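PDB 2D5C: shikimate dehydrogenase (NADP(+)) from Thermus thermophilus, which catalyses the reversible NADPH-linked reduction of 3-dehydroshikimate to shikimate, a step on the chorismate route to the aromatic amino acids. Local coordinates for residues L2-G8 against F54-T60; L47-R51 against Q89-L94; G117-G123 against R173-T179. All coordinates share one frame; numbering follows the deposited sequence.

Contacts 1 and 2 belong to the substrate-binding domain, contact 3 to the NADP-binding domain. The first two are neighbours, with centres 11 Å apart: helix 43-53 of contact 2 is followed in the chain, after a two-residue link, by strand 56-59 of contact 1, and Gln89 of contact 2 ties back to contact 1, its NE2 2.7 Å from Phe54 O in a probable hydrogen bond. Only contact 1 reaches the bound shikimate; in contact 2 the side chain of Leu47 stays about 13 Å from the bound SKM. Contact 3 lies on the opposite side of the chain's centre, its own centre 29 Å from that of contact 1, and Gly123 brings it to the cofactor site.

Contact 1: residues L2-G8 against F54-T60; sequences LRFAVLG and FRGVNLT. With SKM ((3R,4S,5R)-3,4,5-trihydroxycyclohex-1-ene-1-carboxylic acid), chain E.
Leu7 and Gly8 meet Asn58 and Thr60 where this strand pair reaches the bound shikimate. With OG1 turned away from the backbone N (chi1 -156°), Thr60 offers its hydroxyl to the ligand, OG1 and SKM O11 sharing a hydrogen bond of 3.2 Å, and the methyl CG2 rests 3.5 Å from Gly8 CA. Asn58 CB packs 3.2 Å from SKM O7, and Val6 CG2 faces the carboxylate oxygen SKM O2. Asn58 is held from outside, OD1 by Tyr33 OH and ND2 by Asn85 O, and Ser14, Ser16, Lys64, Asp100 and Gln235 add further bonds to shikimate. Behind the pocket, strands 2-8 and 56-59 run parallel as adjacent members of the mixed six-stranded sheet of the substrate-binding domain. Their ladder includes a nearly straight bond from Leu7 N to Asn58 O (2.9 Å, 171° at the hydrogen) and another from Thr60 N to Leu7 O, fixing the backbone of that threonine. On the face bearing Leu7, its CD1 touches both Leu59 CD2 and Val57 CG2. Farther from the ligand, the Phe54 ring brings CE2 to 3.4 Å from Ala5 CB, with Phe4 O at the ring's edge. Across the sheet, Phe4 CE2 lies 3.7 Å from Arg55 CG, the two side chains running side by side; the Phe4 ring stacks on Trp243, whose carbonyl O accepts from Arg55 NH2, as does Leu242 O of the second subunit.

Contact 2: residues L47-R51 against Q89-L94; sequences LKEVR and QVEGRL
This is a helix-to-hairpin contact at the far end of the substrate-binding domain from the ligand, where Arg51 and its neighbours on helix 43-53 pack against the turn joining antiparallel strands 86-90 and 93-97. The turn from Val90 to Arg93 is of type I', the classic two-residue beta-hairpin turn, with Gly92 at positive phi. Arg51 lies alongside it, extended from CG to NE, and reaches over Leu94. Its NH1 donates to Gly92 O at 2.8 Å, meeting a lone pair of that oxygen in the carbonyl plane. Leu94 CG sits 3.8 Å above the centre of the guanidinium, so one face of the charged group rests on a leucine while its edge bonds to the turn. The methyls of Leu94 turn to the helix: CD1 meets Leu47 CB, and CD2 lies 3.9 Å from Val50 CG1, the side chains of Val50 and Leu94 crossing at about a right angle. Gln89 approaches from the other strand. Bent at chi2 (-83°), it lays CD 3.4 Å from Arg51 O and turns OE1 back to accept from Gly92 N at 2.9 Å, bracing the turn, while NE2 bonds to Phe54 O. Asp72 forms a salt bridge with Arg51 NH1 and also accepts from Leu94 N. With a carbonyl and a carboxylate both bound at NH1, the guanidinium is probably restrained in rotation and its positive charge balanced in part by Asp72.

Contact 3: residues G117-G123 against R173-T179; sequences GPALVLG and RLLVNAT
Gly123, an NADP(+)-binding residue and the first glycine of the Rossmann-type GxGxxG sequence, ends a parallel strand pairing in which 119-122 lies beside 174-177. Leu122, just before it, donates from N to Val176 O at 2.9 Å with a nearly straight 175° at the hydrogen. Its carbonyl O then accepts from Ala178 N at 2.8 Å, and Thr179 CG2 packs 3.3 Å from the same Leu122 O. Leu175 CD1 touches Leu120 CD2 at 3.7 Å and Leu122 CG at 3.9 Å; Leu120 and Leu175 lie side by side, each with CG anti to its backbone N (chi1 171° and -177°). These are central strands of the six-stranded parallel sheet of the NADP-binding domain, a Rossmann fold with strand order 3-2-1-4-5-6. On the other face, Ala119 CB meets Leu174 CB, and Val121 CG1 lies 4.0 Å from Ala178 CB; helix 126-137 packs over that face through Val131 and Leu135. Beyond strand 174-177 the chain bends in an Asx turn: Asn177 OD1 accepts from Thr179 OG1 on a lone pair at 2.7 Å and from Thr179 N above the carbonyl plane, while Asn177 ND2 bonds to Asp204.

Contact 1: residues L2-G8 against F54-T60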
# COMPACT_ATOMS: atom_id res chain seq x y z
N LEU A 2 -6.37 -3.50 12.38
CA LEU A 2 -5.63 -2.38 11.84
C LEU A 2 -4.97 -1.52 12.92
O LEU A 2 -5.64 -1.04 13.82
CB LEU A 2 -6.58 -1.52 10.99
CG LEU A 2 -7.16 -2.25 9.78
CD1 LEU A 2 -8.40 -1.55 9.27
CD2 LEU A 2 -6.09 -2.34 8.70
N ARG A 3 -3.65 -1.33 12.81
CA ARG A 3 -2.91 -0.53 13.77
C ARG A 3 -2.39 0.72 13.07
O ARG A 3 -1.55 0.64 12.18
CB ARG A 3 -1.72 -1.32 14.34
CG ARG A 3 -2.09 -2.56 15.14
CD ARG A 3 -3.14 -2.23 16.18
NE ARG A 3 -3.58 -3.42 16.92
CZ ARG A 3 -4.73 -3.50 17.58
NH1 ARG A 3 -5.56 -2.46 17.58
NH2 ARG A 3 -5.05 -4.60 18.23
N PHE A 4 -2.92 1.87 13.48
CA PHE A 4 -2.53 3.16 12.90
C PHE A 4 -1.99 4.09 13.98
O PHE A 4 -2.11 3.82 15.17
CB PHE A 4 -3.74 3.82 12.24
CG PHE A 4 -4.34 3.03 11.12
CD1 PHE A 4 -5.67 2.64 11.16
CD2 PHE A 4 -3.58 2.69 10.01
CE1 PHE A 4 -6.25 1.92 10.11
CE2 PHE A 4 -4.13 1.97 8.95
CZ PHE A 4 -5.48 1.59 9.00
N ALA A 5 -1.40 5.20 13.55
CA ALA A 5 -0.86 6.17 14.49
C ALA A 5 -0.49 7.47 13.80
O ALA A 5 -0.30 7.50 12.58
CB ALA A 5 0.37 5.60 15.20
N VAL A 6 -0.42 8.55 14.58
CA VAL A 6 0.01 9.84 14.06
C VAL A 6 1.32 10.07 14.80
O VAL A 6 1.37 10.01 16.03
CB VAL A 6 -0.99 11.00 14.38
CG1 VAL A 6 -1.20 11.14 15.89
CG2 VAL A 6 -0.45 12.31 13.79
N LEU A 7 2.40 10.29 14.05
CA LEU A 7 3.72 10.50 14.63
C LEU A 7 4.10 11.98 14.51
O LEU A 7 3.87 12.60 13.48
CB LEU A 7 4.76 9.66 13.89
CG LEU A 7 4.49 8.16 13.75
CD1 LEU A 7 5.60 7.52 12.94
CD2 LEU A 7 4.38 7.51 15.12
N GLY A 8 4.67 12.52 15.58
CA GLY A 8 5.06 13.92 15.55
C GLY A 8 5.41 14.45 16.92
O GLY A 8 5.64 13.70 17.87
N PHE A 54 2.77 -1.44 12.28
CA PHE A 54 1.67 -0.56 11.88
C PHE A 54 1.34 -0.70 10.41
O PHE A 54 2.23 -0.86 9.59
CB PHE A 54 2.01 0.91 12.16
CG PHE A 54 2.08 1.24 13.62
CD1 PHE A 54 3.13 0.78 14.40
CD2 PHE A 54 1.07 1.99 14.22
CE1 PHE A 54 3.18 1.05 15.77
CE2 PHE A 54 1.11 2.28 15.59
CZ PHE A 54 2.16 1.81 16.36
N ARG A 55 0.05 -0.63 10.09
CA ARG A 55 -0.38 -0.72 8.69
C ARG A 55 -0.11 0.62 8.01
O ARG A 55 0.16 0.69 6.82
CB ARG A 55 -1.86 -1.04 8.59
CG ARG A 55 -2.47 -0.81 7.21
CD ARG A 55 -1.91 -1.76 6.16
NE ARG A 55 -2.68 -1.68 4.93
CZ ARG A 55 -2.48 -2.45 3.86
NH1 ARG A 55 -1.53 -3.37 3.87
NH2 ARG A 55 -3.24 -2.29 2.78
N GLY A 56 -0.22 1.69 8.79
CA GLY A 56 0.01 3.02 8.26
C GLY A 56 0.08 4.05 9.37
O GLY A 56 -0.37 3.81 10.49
N VAL A 57 0.67 5.20 9.06
CA VAL A 57 0.76 6.27 10.04
C VAL A 57 0.68 7.58 9.32
O VAL A 57 0.98 7.67 8.12
CB VAL A 57 2.11 6.27 10.83
CG1 VAL A 57 2.26 4.99 11.62
CG2 VAL A 57 3.29 6.47 9.86
N ASN A 58 0.22 8.60 10.04
CA ASN A 58 0.17 9.96 9.52
C ASN A 58 1.40 10.60 10.14
O ASN A 58 1.86 10.17 11.21
CB ASN A 58 -1.10 10.68 9.97
CG ASN A 58 -2.29 10.37 9.10
OD1 ASN A 58 -3.39 10.09 9.59
ND2 ASN A 58 -2.08 10.42 7.78
N LEU A 59 1.97 11.59 9.46
CA LEU A 59 3.14 12.28 9.97
C LEU A 59 2.80 13.74 10.11
O LEU A 59 2.13 14.31 9.25
CB LEU A 59 4.33 12.15 9.01
CG LEU A 59 4.89 10.77 8.69
CD1 LEU A 59 6.11 10.94 7.80
CD2 LEU A 59 5.26 10.01 9.96
N THR A 60 3.26 14.35 11.19
CA THR A 60 3.01 15.77 11.44
C THR A 60 4.35 16.39 11.84
O THR A 60 5.38 15.70 11.80
CB THR A 60 1.94 15.94 12.56
OG1 THR A 60 1.29 17.21 12.42
CG2 THR A 60 2.57 15.84 13.94
O12 SKM E . -1.29 16.05 7.51
C8 SKM E . -1.97 15.96 8.77
C6 SKM E . -1.52 14.68 9.52
O7 SKM E . -1.82 13.54 8.71
C5 SKM E . -2.25 14.54 10.89
C4 SKM E . -2.42 15.88 11.61
C1 SKM E . -2.89 15.84 13.02
O2 SKM E . -3.15 14.66 13.61
O3 SKM E . -3.05 16.88 13.65
C10 SKM E . -2.17 17.06 11.05
C9 SKM E . -1.67 17.23 9.62
O11 SKM E . -0.25 17.45 9.66

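Contact 2: residues L47-R51 against Q89-L94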
# COMPACT_ATOMS: atom_id res chain seq x y z
N LEU A 47 10.36 4.82 12.38
CA LEU A 47 9.90 4.24 11.12
C LEU A 47 10.27 2.76 11.05
O LEU A 47 9.58 1.97 10.40
CB LEU A 47 10.49 4.99 9.93
CG LEU A 47 10.06 6.45 9.76
CD1 LEU A 47 10.81 7.06 8.58
CD2 LEU A 47 8.55 6.55 9.53
N LYS A 48 11.35 2.38 11.73
CA LYS A 48 11.77 0.98 11.76
C LYS A 48 10.68 0.18 12.44
O LYS A 48 10.34 -0.92 12.02
CB LYS A 48 13.08 0.82 12.54
CG LYS A 48 14.33 0.76 11.69
CD LYS A 48 14.96 -0.63 11.72
CE LYS A 48 15.44 -1.00 13.12
NZ LYS A 48 16.01 -2.37 13.19
N GLU A 49 10.12 0.75 13.51
CA GLU A 49 9.06 0.09 14.25
C GLU A 49 7.79 0.05 13.41
O GLU A 49 7.08 -0.95 13.41
CB GLU A 49 8.79 0.84 15.55
CG GLU A 49 9.93 0.76 16.54
CD GLU A 49 9.82 1.82 17.62
OE1 GLU A 49 9.86 3.03 17.29
OE2 GLU A 49 9.68 1.44 18.80
N VAL A 50 7.53 1.13 12.69
CA VAL A 50 6.35 1.21 11.83
C VAL A 50 6.36 0.06 10.83
O VAL A 50 5.33 -0.53 10.52
CB VAL A 50 6.30 2.55 11.06
CG1 VAL A 50 5.16 2.54 10.04
CG2 VAL A 50 6.09 3.69 12.03
N ARG A 51 7.54 -0.27 10.32
CA ARG A 51 7.68 -1.35 9.36
C ARG A 51 7.19 -2.68 9.90
O ARG A 51 6.72 -3.53 9.14
CB ARG A 51 9.14 -1.49 8.92
CG ARG A 51 9.68 -0.31 8.14
CD ARG A 51 11.17 -0.46 7.89
NE ARG A 51 11.71 0.66 7.14
CZ ARG A 51 11.71 0.75 5.81
NH1 ARG A 51 11.19 -0.22 5.07
NH2 ARG A 51 12.22 1.82 5.23
N GLN A 89 2.42 0.87 5.12
CA GLN A 89 3.39 -0.20 5.34
C GLN A 89 2.88 -1.50 4.73
O GLN A 89 1.79 -1.98 5.07
CB GLN A 89 3.64 -0.40 6.86
CG GLN A 89 4.61 -1.55 7.22
CD GLN A 89 3.94 -2.92 7.26
OE1 GLN A 89 4.30 -3.83 6.51
NE2 GLN A 89 2.95 -3.07 8.14
N VAL A 90 3.66 -2.05 3.80
CA VAL A 90 3.33 -3.32 3.14
C VAL A 90 4.61 -4.15 3.06
O VAL A 90 5.63 -3.68 2.56
CB VAL A 90 2.76 -3.10 1.72
CG1 VAL A 90 1.33 -2.54 1.80
CG2 VAL A 90 3.65 -2.15 0.95
N GLU A 91 4.56 -5.37 3.59
CA GLU A 91 5.70 -6.28 3.61
C GLU A 91 6.96 -5.66 4.21
O GLU A 91 8.08 -5.97 3.81
CB GLU A 91 6.00 -6.82 2.20
CG GLU A 91 5.14 -8.03 1.85
CD GLU A 91 5.43 -8.62 0.48
OE1 GLU A 91 6.38 -8.18 -0.19
OE2 GLU A 91 4.69 -9.55 0.10
N GLY A 92 6.75 -4.79 5.19
CA GLY A 92 7.86 -4.12 5.86
C GLY A 92 8.47 -2.97 5.08
O GLY A 92 9.49 -2.41 5.50
N ARG A 93 7.85 -2.64 3.95
CA ARG A 93 8.31 -1.54 3.11
C ARG A 93 7.41 -0.34 3.42
O ARG A 93 6.25 -0.50 3.78
CB ARG A 93 8.17 -1.91 1.63
CG ARG A 93 8.68 -3.30 1.26
CD ARG A 93 10.16 -3.47 1.54
NE ARG A 93 10.60 -4.81 1.16
CZ ARG A 93 11.86 -5.23 1.27
NH1 ARG A 93 12.79 -4.42 1.74
NH2 ARG A 93 12.18 -6.47 0.89
N LEU A 94 7.96 0.87 3.30
CA LEU A 94 7.20 2.08 3.58
C LEU A 94 7.03 2.91 2.32
O LEU A 94 8.01 3.21 1.63
CB LEU A 94 7.91 2.91 4.65
CG LEU A 94 8.20 2.29 6.02
CD1 LEU A 94 8.84 3.35 6.92
CD2 LEU A 94 6.91 1.75 6.67

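Contact 3: residues G117-G123 against R173-T179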
# COMPACT_ATOMS: atom_id res chain seq x y z
N GLY A 117 -8.81 32.76 -8.16
CA GLY A 117 -7.57 33.37 -7.71
C GLY A 117 -7.60 34.86 -7.96
O GLY A 117 -8.64 35.40 -8.35
N PRO A 118 -6.48 35.56 -7.74
CA PRO A 118 -5.21 35.01 -7.27
C PRO A 118 -5.38 34.43 -5.87
O PRO A 118 -6.08 35.01 -5.03
CB PRO A 118 -4.29 36.23 -7.25
CG PRO A 118 -4.88 37.13 -8.28
CD PRO A 118 -6.35 37.00 -8.02
N ALA A 119 -4.74 33.30 -5.62
CA ALA A 119 -4.80 32.64 -4.32
C ALA A 119 -3.43 32.83 -3.67
O ALA A 119 -2.42 32.43 -4.24
CB ALA A 119 -5.08 31.15 -4.51
N LEU A 120 -3.40 33.45 -2.49
CA LEU A 120 -2.13 33.67 -1.79
C LEU A 120 -1.98 32.71 -0.62
O LEU A 120 -2.82 32.66 0.28
CB LEU A 120 -2.05 35.11 -1.27
CG LEU A 120 -0.87 35.45 -0.33
CD1 LEU A 120 0.48 35.19 -1.01
CD2 LEU A 120 -0.98 36.89 0.11
N VAL A 121 -0.90 31.94 -0.65
CA VAL A 121 -0.61 30.98 0.41
C VAL A 121 0.46 31.60 1.30
O VAL A 121 1.54 31.98 0.83
CB VAL A 121 -0.08 29.66 -0.18
CG1 VAL A 121 0.15 28.63 0.95
CG2 VAL A 121 -1.09 29.11 -1.22
N LEU A 122 0.14 31.77 2.58
CA LEU A 122 1.09 32.33 3.52
C LEU A 122 1.80 31.15 4.17
O LEU A 122 1.16 30.31 4.80
CB LEU A 122 0.37 33.15 4.59
CG LEU A 122 -0.53 34.28 4.08
CD1 LEU A 122 -1.11 34.97 5.32
CD2 LEU A 122 0.23 35.27 3.19
N GLY A 123 3.12 31.10 4.02
CA GLY A 123 3.89 30.02 4.60
C GLY A 123 4.32 29.06 3.51
O GLY A 123 3.47 28.55 2.78
N ARG A 173 -7.76 36.93 -3.84
CA ARG A 173 -9.18 36.61 -3.72
C ARG A 173 -9.37 35.43 -2.78
O ARG A 173 -10.46 35.22 -2.24
CB ARG A 173 -9.79 36.30 -5.09
CG ARG A 173 -10.09 37.54 -5.88
CD ARG A 173 -11.19 38.36 -5.20
NE ARG A 173 -11.07 39.79 -5.48
CZ ARG A 173 -10.39 40.65 -4.73
NH1 ARG A 173 -9.77 40.24 -3.63
NH2 ARG A 173 -10.33 41.93 -5.08
N LEU A 174 -8.31 34.65 -2.60
CA LEU A 174 -8.34 33.51 -1.70
C LEU A 174 -7.05 33.62 -0.89
O LEU A 174 -5.96 33.67 -1.45
CB LEU A 174 -8.34 32.20 -2.47
CG LEU A 174 -8.23 30.94 -1.59
CD1 LEU A 174 -9.39 30.89 -0.60
CD2 LEU A 174 -8.21 29.71 -2.48
N LEU A 175 -7.18 33.65 0.43
CA LEU A 175 -6.01 33.76 1.29
C LEU A 175 -5.98 32.53 2.19
O LEU A 175 -6.97 32.21 2.85
CB LEU A 175 -6.14 35.04 2.13
CG LEU A 175 -5.03 35.46 3.08
CD1 LEU A 175 -3.71 35.62 2.34
CD2 LEU A 175 -5.46 36.77 3.74
N VAL A 176 -4.85 31.82 2.22
CA VAL A 176 -4.74 30.63 3.04
C VAL A 176 -3.60 30.74 4.04
O VAL A 176 -2.46 31.00 3.66
CB VAL A 176 -4.48 29.36 2.17
CG1 VAL A 176 -4.39 28.12 3.05
CG2 VAL A 176 -5.59 29.18 1.15
N ASN A 177 -3.90 30.58 5.32
CA ASN A 177 -2.82 30.62 6.29
C ASN A 177 -2.23 29.24 6.46
O ASN A 177 -2.89 28.35 6.99
CB ASN A 177 -3.27 31.12 7.66
CG ASN A 177 -2.15 31.02 8.69
OD1 ASN A 177 -1.00 31.36 8.39
ND2 ASN A 177 -2.48 30.58 9.90
N ALA A 178 -0.99 29.07 6.00
CA ALA A 178 -0.28 27.81 6.11
C ALA A 178 0.95 28.02 6.99
O ALA A 178 1.94 27.28 6.90
CB ALA A 178 0.12 27.29 4.71
N THR A 179 0.91 29.05 7.83
CA THR A 179 2.02 29.31 8.75
C THR A 179 1.52 28.78 10.09
O THR A 179 0.36 28.41 10.22
CB THR A 179 2.32 30.82 8.94
OG1 THR A 179 1.29 31.41 9.75
CG2 THR A 179 2.40 31.54 7.61